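Long-range contacts in 4-diphosphocytidyl-2C-methyl-D-erythritol synthase (Neisseria gonorrhoeae, PDB 1VGW), which probably catalyses the formation of 4-diphosphocytidyl-2-C-methyl-D-erythritol from CTP and 2-C-methyl-D-erythritol 4-phosphate, a step of the DXP pathway to isoprenoids: residues V36-L41 and T69-V74; A123-Q128 and L204-D209; G135-V140 and Q170-G175. All coordinates share one frame; numbering follows the deposited sequence.

Interaction 1: V36-L41 and T69-V74; sequences VLEHVL and TAFPQV
Leu41 and Phe71 bring together the helices of two successive beta-alpha-beta crossovers in the Rossmann-like part of this GT-A-type fold. Helix 36-45 joins strand 7-12 to strand 52-56, and helix 63-70 leads on from strand 52-56 to strand 75-77. Phe71 is the residue at which the second helix breaks off; a type I turn then carries the chain from Phe71 to Val74 and into strand 75-77. With CG anti to its carbonyl carbon (chi1 -68°), the ring starts out toward helix 36-45. Leu41 CB sits squarely over the ring, 4.0 Å from the centroid of Phe71 and only 10° off the ring normal, a CH-pi contact. The same leucine reaches further with a methyl, CD1 lying 3.8 Å from Phe71 CD1. One turn earlier, Glu38 flanks the ring with its backbone and its side chain: its carbonyl O comes obliquely to within 3.8 Å of Phe71 CZ, while its CG is 4.1 Å from Phe71 CE1. The extended glutamate runs on toward the end of helix 63-70, Glu38 OE1 4.1 Å from Ala70 CB, its carboxylate turned 80° from the ring plane. The polar end is held by Thr35, just before helix 36-45, whose OG1 hydrogen-bonds to Glu38 OE2. On the sheet side, Leu41 rests on Ile11 and Val55, and Val74 also packs on Val55. Gln68 NE2 ties down the turn by bonding to Val74 O, and weakly to Phe71 O. The other leucine methyl completes the apolar patch, Leu41 CD2 meeting Val74 CG1 at 4.2 Å.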
loop_
_atom_site.group_PDB
_atom_site.type_symbol
_atom_site.label_atom_id
_atom_site.label_comp_id
_atom_site.label_asym_id
_atom_site.label_seq_id
_atom_site.Cartn_x
_atom_site.Cartn_y
_atom_site.Cartn_z
ATOM N N VAL B 36 8.005 12.946 15.034
ATOM C CA VAL B 36 7.166 11.798 14.659
ATOM C C VAL B 36 6.877 10.986 15.935
ATOM O O VAL B 36 5.751 10.665 16.239
ATOM C CB VAL B 36 7.844 10.880 13.636
ATOM C CG1 VAL B 36 6.880 9.876 13.021
ATOM C CG2 VAL B 36 8.528 11.692 12.538
ATOM N N LEU B 37 7.914 10.744 16.732
ATOM C CA LEU B 37 7.762 10.025 17.969
ATOM C C LEU B 37 6.728 10.663 18.897
ATOM O O LEU B 37 5.750 9.997 19.255
ATOM C CB LEU B 37 9.077 9.834 18.733
ATOM C CG LEU B 37 8.934 8.811 19.890
ATOM C CD1 LEU B 37 8.412 7.488 19.337
ATOM C CD2 LEU B 37 10.268 8.576 20.572
ATOM N N GLU B 38 6.851 11.977 19.133
ATOM C CA GLU B 38 5.902 12.670 20.000
ATOM C C GLU B 38 4.489 12.558 19.457
ATOM O O GLU B 38 3.535 12.575 20.214
ATOM C CB GLU B 38 6.272 14.128 20.186
ATOM C CG GLU B 38 7.395 14.387 21.167
ATOM C CD GLU B 38 7.736 15.884 21.188
ATOM O OE1 GLU B 38 7.053 16.655 21.875
ATOM O OE2 GLU B 38 8.697 16.248 20.467
ATOM N N HIS B 39 4.359 12.500 18.133
ATOM C CA HIS B 39 3.058 12.313 17.519
ATOM C C HIS B 39 2.526 10.902 17.859
ATOM O O HIS B 39 1.326 10.759 18.062
ATOM C CB HIS B 39 3.117 12.423 16.008
ATOM C CG HIS B 39 3.040 13.824 15.497
ATOM N ND1 HIS B 39 1.869 14.557 15.551
ATOM C CD2 HIS B 39 3.980 14.615 14.923
ATOM C CE1 HIS B 39 2.098 15.749 15.019
ATOM N NE2 HIS B 39 3.360 15.804 14.635
ATOM N N VAL B 40 3.418 9.908 17.809
ATOM C CA VAL B 40 3.016 8.541 18.110
ATOM C C VAL B 40 2.627 8.364 19.592
ATOM O O VAL B 40 1.642 7.686 19.889
ATOM C CB VAL B 40 4.045 7.479 17.717
ATOM C CG1 VAL B 40 3.684 6.124 18.387
ATOM C CG2 VAL B 40 4.002 7.212 16.213
ATOM N N LEU B 41 3.361 8.982 20.500
ATOM C CA LEU B 41 3.060 8.858 21.924
ATOM C C LEU B 41 1.695 9.446 22.255
ATOM O O LEU B 41 0.954 8.892 23.082
ATOM C CB LEU B 41 4.138 9.516 22.773
ATOM C CG LEU B 41 5.505 8.841 22.716
ATOM C CD1 LEU B 41 6.508 9.626 23.537
ATOM C CD2 LEU B 41 5.420 7.386 23.224
ATOM N N THR B 69 10.347 14.678 29.147
ATOM C CA THR B 69 9.754 15.862 29.783
ATOM C C THR B 69 8.421 16.206 29.188
ATOM O O THR B 69 7.568 16.848 29.801
ATOM C CB THR B 69 10.701 17.069 29.625
ATOM O OG1 THR B 69 11.764 16.949 30.584
ATOM C CG2 THR B 69 10.040 18.397 29.760
ATOM N N ALA B 70 8.145 15.835 27.936
ATOM C CA ALA B 70 6.804 16.194 27.434
ATOM C C ALA B 70 5.753 15.163 27.856
ATOM O O ALA B 70 4.543 15.467 27.822
ATOM C CB ALA B 70 6.862 16.350 25.925
ATOM N N PHE B 71 6.186 13.944 28.162
ATOM C CA PHE B 71 5.312 12.845 28.573
ATOM C C PHE B 71 5.800 12.217 29.883
ATOM O O PHE B 71 6.486 11.180 29.948
ATOM C CB PHE B 71 5.254 11.789 27.444
ATOM C CG PHE B 71 4.549 12.270 26.201
ATOM C CD1 PHE B 71 5.293 12.799 25.142
ATOM C CD2 PHE B 71 3.189 12.271 26.086
ATOM C CE1 PHE B 71 4.684 13.298 24.017
ATOM C CE2 PHE B 71 2.562 12.766 24.959
ATOM C CZ PHE B 71 3.308 13.287 23.920
ATOM N N PRO B 72 5.497 12.875 31.010
ATOM C CA PRO B 72 5.948 12.436 32.313
ATOM C C PRO B 72 5.499 11.036 32.674
ATOM O O PRO B 72 6.266 10.253 33.266
ATOM C CB PRO B 72 5.478 13.527 33.260
ATOM C CG PRO B 72 4.329 14.162 32.568
ATOM C CD PRO B 72 4.648 14.077 31.094
ATOM N N GLN B 73 4.321 10.603 32.245
ATOM C CA GLN B 73 3.919 9.235 32.550
ATOM C C GLN B 73 4.498 8.179 31.633
ATOM O O GLN B 73 4.477 6.984 31.980
ATOM C CB GLN B 73 2.386 9.111 32.641
ATOM C CG GLN B 73 1.890 9.558 34.016
ATOM C CD GLN B 73 0.399 9.714 34.083
ATOM O OE1 GLN B 73 -0.288 9.885 33.077
ATOM N NE2 GLN B 73 -0.119 9.706 35.311
ATOM N N VAL B 74 5.002 8.539 30.455
ATOM C CA VAL B 74 5.617 7.550 29.565
ATOM C C VAL B 74 6.953 7.097 30.117
ATOM O O VAL B 74 7.715 7.851 30.712
ATOM C CB VAL B 74 5.805 8.185 28.171
ATOM C CG1 VAL B 74 6.700 7.356 27.273
ATOM C CG2 VAL B 74 4.468 8.444 27.543
#

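Interaction 2: A123-Q128 and L204-D209; sequences ARLIEQ and LLIQGD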
loop_
_atom_site.group_PDB
_atom_site.type_symbol
_atom_site.label_atom_id
_atom_site.label_comp_id
_atom_site.label_asym_id
_atom_site.label_seq_id
_atom_site.Cartn_x
_atom_site.Cartn_y
_atom_site.Cartn_z
ATOM N N ALA B 123 -8.824 0.939 18.856
ATOM C CA ALA B 123 -9.955 0.421 19.580
ATOM C C ALA B 123 -10.355 -0.966 19.083
ATOM O O ALA B 123 -10.499 -1.892 19.906
ATOM C CB ALA B 123 -11.149 1.369 19.513
ATOM N N ARG B 124 -10.517 -1.144 17.775
ATOM C CA ARG B 124 -10.826 -2.463 17.206
ATOM C C ARG B 124 -9.785 -3.517 17.586
ATOM O O ARG B 124 -10.127 -4.640 17.980
ATOM C CB ARG B 124 -10.832 -2.352 15.677
ATOM C CG ARG B 124 -12.198 -2.287 15.038
ATOM C CD ARG B 124 -12.154 -2.804 13.609
ATOM N NE ARG B 124 -11.179 -2.120 12.801
ATOM C CZ ARG B 124 -11.216 -0.897 12.309
ATOM N NH1 ARG B 124 -10.194 -0.472 11.568
ATOM N NH2 ARG B 124 -12.233 -0.086 12.545
ATOM N N LEU B 125 -8.494 -3.201 17.506
ATOM C CA LEU B 125 -7.479 -4.194 17.883
ATOM C C LEU B 125 -7.615 -4.611 19.333
ATOM O O LEU B 125 -7.406 -5.773 19.697
ATOM C CB LEU B 125 -6.083 -3.647 17.617
ATOM C CG LEU B 125 -4.863 -4.453 18.009
ATOM C CD1 LEU B 125 -4.748 -5.718 17.137
ATOM C CD2 LEU B 125 -3.573 -3.622 17.893
ATOM N N ILE B 126 -7.799 -3.635 20.232
ATOM C CA ILE B 126 -7.891 -3.916 21.652
ATOM C C ILE B 126 -9.135 -4.769 21.930
ATOM O O ILE B 126 -9.001 -5.753 22.650
ATOM C CB ILE B 126 -7.903 -2.665 22.518
ATOM C CG1 ILE B 126 -6.475 -2.092 22.637
ATOM C CG2 ILE B 126 -8.450 -2.898 23.928
ATOM C CD1 ILE B 126 -6.503 -0.561 22.834
ATOM N N GLU B 127 -10.243 -4.404 21.312
ATOM C CA GLU B 127 -11.508 -5.085 21.484
ATOM C C GLU B 127 -11.514 -6.518 20.983
ATOM O O GLU B 127 -11.920 -7.443 21.698
ATOM C CB GLU B 127 -12.603 -4.273 20.771
ATOM C CG GLU B 127 -14.014 -4.776 21.028
ATOM C CD GLU B 127 -14.366 -4.713 22.504
ATOM O OE1 GLU B 127 -14.073 -3.685 23.147
ATOM O OE2 GLU B 127 -14.901 -5.707 23.021
ATOM N N GLN B 128 -10.951 -6.734 19.783
ATOM C CA GLN B 128 -10.921 -8.088 19.210
ATOM C C GLN B 128 -9.753 -8.932 19.613
ATOM O O GLN B 128 -9.920 -10.055 20.129
ATOM C CB GLN B 128 -11.017 -7.944 17.684
ATOM C CG GLN B 128 -12.326 -7.253 17.298
ATOM C CD GLN B 128 -12.370 -6.821 15.861
ATOM O OE1 GLN B 128 -13.187 -5.972 15.488
ATOM N NE2 GLN B 128 -11.498 -7.363 15.015
ATOM N N LEU B 204 -5.242 -13.582 15.296
ATOM C CA LEU B 204 -6.343 -13.063 14.469
ATOM C C LEU B 204 -5.817 -11.977 13.517
ATOM O O LEU B 204 -4.792 -11.335 13.794
ATOM C CB LEU B 204 -7.462 -12.446 15.326
ATOM C CG LEU B 204 -8.083 -13.207 16.464
ATOM C CD1 LEU B 204 -8.996 -12.314 17.309
ATOM C CD2 LEU B 204 -8.938 -14.368 15.960
ATOM N N LEU B 205 -6.532 -11.726 12.430
ATOM C CA LEU B 205 -6.231 -10.623 11.522
ATOM C C LEU B 205 -7.377 -9.587 11.699
ATOM O O LEU B 205 -8.532 -9.923 11.411
ATOM C CB LEU B 205 -6.165 -10.999 10.046
ATOM C CG LEU B 205 -4.919 -11.725 9.566
ATOM C CD1 LEU B 205 -5.218 -12.559 8.328
ATOM C CD2 LEU B 205 -3.742 -10.793 9.308
ATOM N N ILE B 206 -7.026 -8.400 12.168
ATOM C CA ILE B 206 -7.993 -7.304 12.372
ATOM C C ILE B 206 -7.719 -6.178 11.355
ATOM O O ILE B 206 -6.583 -5.823 10.999
ATOM C CB ILE B 206 -7.886 -6.798 13.800
ATOM C CG1 ILE B 206 -8.432 -7.901 14.780
ATOM C CG2 ILE B 206 -8.572 -5.498 14.089
ATOM C CD1 ILE B 206 -7.265 -8.415 15.622
ATOM N N GLN B 207 -8.768 -5.655 10.764
ATOM C CA GLN B 207 -8.724 -4.629 9.753
ATOM C C GLN B 207 -8.010 -3.379 10.216
ATOM O O GLN B 207 -8.379 -2.770 11.218
ATOM C CB GLN B 207 -10.129 -4.282 9.262
ATOM C CG GLN B 207 -10.209 -3.197 8.247
ATOM C CD GLN B 207 -9.560 -3.430 6.900
ATOM O OE1 GLN B 207 -9.454 -4.546 6.342
ATOM N NE2 GLN B 207 -9.145 -2.305 6.307
ATOM N N GLY B 208 -6.964 -2.981 9.475
ATOM C CA GLY B 208 -6.213 -1.778 9.821
ATOM C C GLY B 208 -6.777 -0.556 9.094
ATOM O O GLY B 208 -7.978 -0.282 9.161
ATOM N N ASP B 209 -5.911 0.137 8.354
ATOM C CA ASP B 209 -6.320 1.339 7.631
ATOM C C ASP B 209 -5.251 1.856 6.682
ATOM O O ASP B 209 -4.059 1.909 7.002
ATOM C CB ASP B 209 -6.637 2.411 8.696
ATOM C CG ASP B 209 -7.293 3.650 8.137
ATOM O OD1 ASP B 209 -8.520 3.823 8.319
ATOM O OD2 ASP B 209 -6.566 4.474 7.536
#
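Arg124 reaches across to the backbone of Gln207 and grips one carbonyl oxygen with two nitrogens. The shorter bond runs from Arg124 NH1 to Gln207 O at 2.9 Å, with an N-H...O angle of 159°; the second, from Arg124 NE to Gln207 O, is 3.3 Å long. The oxygen lies almost in the guanidinium plane, at the edge where NE and NH1 both point their hydrogens, but both donors come from the same face of the carbonyl plane, NH1 well above it. A bend at chi3 (-55°) swings NE round to this position. Asp209 OD1 stands 5.6 Å from Arg124 NH1, too far to pair, though its charge may still favour the arginine; the aspartate's OD2 takes the backbone N-H of Arg211. In this GT-A-type alpha/beta fold, helix 119-129 links strand 106-109 to strand 136-141 and packs on the sheet, its segment running nearly antiparallel to strand 204-207, 151° between directions and 8.5 Å between axes. Backbone bonds to Ile137 and Ala139 serve Ile206 on the strand's inner edge, while Leu205 bonds through its backbone to the second subunit. Ile206 packs against the helix: its CD1 meets Leu125 CD1 at 4.0 Å, the two side chains crossing at about a right angle. Gln128 slides past in the opposite direction, its CB 3.9 Å from Ile206 CG1; its amide nitrogen comes closer than is comfortable, so the exact placing of that group is doubtful. Nearer the helix's C-terminal end, Leu204 CD1 lies 3.7 Å from Gln128 O.

Interaction 3: G135-V140 and Q170-G175; sequences GGILAV and QLFQAG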
loop_
_atom_site.group_PDB
_atom_site.type_symbol
_atom_site.label_atom_id
_atom_site.label_comp_id
_atom_site.label_asym_id
_atom_site.label_seq_id
_atom_site.Cartn_x
_atom_site.Cartn_y
_atom_site.Cartn_z
ATOM N N GLY B 135 -3.932 -13.561 20.467
ATOM C CA GLY B 135 -3.459 -12.260 20.017
ATOM C C GLY B 135 -3.932 -11.976 18.594
ATOM O O GLY B 135 -4.718 -12.760 18.045
ATOM N N GLY B 136 -3.350 -10.951 17.984
ATOM C CA GLY B 136 -3.838 -10.547 16.653
ATOM C C GLY B 136 -3.117 -9.267 16.211
ATOM O O GLY B 136 -2.310 -8.729 16.947
ATOM N N ILE B 137 -3.262 -8.903 14.905
ATOM C CA ILE B 137 -2.547 -7.750 14.405
ATOM C C ILE B 137 -3.430 -6.926 13.490
ATOM O O ILE B 137 -4.424 -7.399 12.966
ATOM C CB ILE B 137 -1.298 -8.132 13.573
ATOM C CG1 ILE B 137 -1.728 -8.762 12.234
ATOM C CG2 ILE B 137 -0.344 -9.057 14.315
ATOM C CD1 ILE B 137 -0.557 -9.183 11.356
ATOM N N LEU B 138 -3.011 -5.663 13.285
ATOM C CA LEU B 138 -3.767 -4.866 12.287
ATOM C C LEU B 138 -3.190 -5.263 10.911
ATOM O O LEU B 138 -1.998 -5.642 10.823
ATOM C CB LEU B 138 -3.609 -3.372 12.491
ATOM C CG LEU B 138 -4.281 -2.710 13.685
ATOM C CD1 LEU B 138 -4.057 -1.202 13.693
ATOM C CD2 LEU B 138 -5.766 -3.012 13.727
ATOM N N ALA B 139 -4.048 -5.261 9.897
ATOM C CA ALA B 139 -3.528 -5.637 8.546
ATOM C C ALA B 139 -4.581 -5.261 7.502
ATOM O O ALA B 139 -5.726 -4.936 7.918
ATOM C CB ALA B 139 -3.211 -7.108 8.536
ATOM N N VAL B 140 -4.202 -5.137 6.255
ATOM C CA VAL B 140 -5.114 -4.822 5.156
ATOM C C VAL B 140 -4.964 -5.822 4.008
ATOM O O VAL B 140 -3.857 -6.249 3.646
ATOM C CB VAL B 140 -4.913 -3.394 4.594
ATOM C CG1 VAL B 140 -5.095 -2.338 5.691
ATOM C CG2 VAL B 140 -3.575 -3.207 3.912
ATOM N N GLN B 170 0.975 -4.923 16.875
ATOM C CA GLN B 170 0.805 -6.384 16.942
ATOM C C GLN B 170 0.648 -6.695 18.457
ATOM O O GLN B 170 1.588 -6.398 19.198
ATOM C CB GLN B 170 2.049 -7.116 16.384
ATOM C CG GLN B 170 2.276 -6.645 14.924
ATOM C CD GLN B 170 2.937 -7.621 13.999
ATOM O OE1 GLN B 170 3.682 -8.534 14.327
ATOM N NE2 GLN B 170 2.742 -7.423 12.667
ATOM N N LEU B 171 -0.506 -7.211 18.825
ATOM C CA LEU B 171 -0.864 -7.426 20.240
ATOM C C LEU B 171 -0.804 -8.842 20.736
ATOM O O LEU B 171 -1.619 -9.681 20.296
ATOM C CB LEU B 171 -2.228 -6.791 20.432
ATOM C CG LEU B 171 -3.325 -7.167 21.348
ATOM C CD1 LEU B 171 -3.073 -8.224 22.405
ATOM C CD2 LEU B 171 -3.996 -5.951 21.958
ATOM N N PHE B 172 0.092 -9.143 21.682
ATOM C CA PHE B 172 0.217 -10.439 22.304
ATOM C C PHE B 172 0.389 -10.388 23.832
ATOM O O PHE B 172 0.879 -9.394 24.397
ATOM C CB PHE B 172 1.428 -11.218 21.699
ATOM C CG PHE B 172 1.243 -11.443 20.221
ATOM C CD1 PHE B 172 2.006 -10.688 19.312
ATOM C CD2 PHE B 172 0.255 -12.273 19.722
ATOM C CE1 PHE B 172 1.754 -10.842 17.955
ATOM C CE2 PHE B 172 0.029 -12.454 18.378
ATOM C CZ PHE B 172 0.813 -11.691 17.474
ATOM N N GLN B 173 -0.011 -11.463 24.507
ATOM C CA GLN B 173 0.167 -11.637 25.947
ATOM C C GLN B 173 1.678 -11.568 26.232
ATOM O O GLN B 173 2.440 -12.198 25.477
ATOM C CB GLN B 173 -0.314 -13.054 26.395
ATOM C CG GLN B 173 -1.828 -13.209 26.474
ATOM C CD GLN B 173 -2.190 -14.634 26.914
ATOM O OE1 GLN B 173 -2.039 -14.978 28.098
ATOM N NE2 GLN B 173 -2.534 -15.466 25.934
ATOM N N ALA B 174 2.074 -10.953 27.321
ATOM C CA ALA B 174 3.494 -10.832 27.661
ATOM C C ALA B 174 4.206 -12.128 27.757
ATOM O O ALA B 174 5.329 -12.287 27.235
ATOM C CB ALA B 174 3.574 -10.000 28.951
ATOM N N GLY B 175 3.617 -13.151 28.430
ATOM C CA GLY B 175 4.271 -14.456 28.560
ATOM C C GLY B 175 4.333 -15.204 27.237
ATOM O O GLY B 175 5.406 -15.780 26.923
#
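Gly136 and Leu171 pair through their backbones, as a hydrogen-bonded antiparallel couple. Leu171 N gives its hydrogen to Gly136 O at 3.0 Å, and Gly136 N answers to Leu171 O at 3.2 Å. The neighbouring couple, Ile137 and Gln170, is non-hydrogen-bonded, with CA atoms 4.4 Å apart. The Gly136-Leu171 bonds tie the start of strand 136-141 to strand 169-173, the latter running against its neighbours on both sides in the mixed sheet of the GT-A-type fold. Beyond the backbone, Ile137 and Gln170 lie side by side and point the same way. Chi1 of 70° puts Ile137 CG1 between the backbone N and the carbonyl carbon; Ile137 CG2, anti to the carbonyl carbon, rests 3.6 Å from Gln170 CD. The amide beyond is well satisfied: OE1 accepts from Ala193 N, and NE2 gives to Asp191 OD1 and Gln167 O. Ile137 also packs on Ile154 of the second subunit. Aromatic packing completes the contact. Phe172 brings its ring obliquely up to the two glycines, CE2 coming to 3.7 Å from Gly136 N and CD2 to 3.7 Å from Gly135 CA, on the side of Gly135 where no side chain stands in the way. Positive phi (70°) at Gly135 likewise suits glycine. Val196 of helix 192-197 touches the same ring, and Phe172 CZ lies 4.3 Å from Ile137 CG2.

Overall arrangement
Interactions 2 and 3 are neighbours in one mixed sheet, their centres 9 Å apart, whereas interaction 1 has its centre about 23 Å from that of interaction 2 and about 22 Å from that of interaction 3, on the opposite side of the chain's centre from the latter. Strands 204-207 and 136-141 run side by side, so the two contacts join: Gly208 N lies 2.8 Å from Ala139 O, a probable hydrogen bond. Along the chain interaction 1 closes first; interaction 3 is nested within the loop that interaction 2 closes. Interaction 1 belongs to the early beta-alpha-beta units at one end of the sheet, and the other two to the later strands, where the second subunit packs.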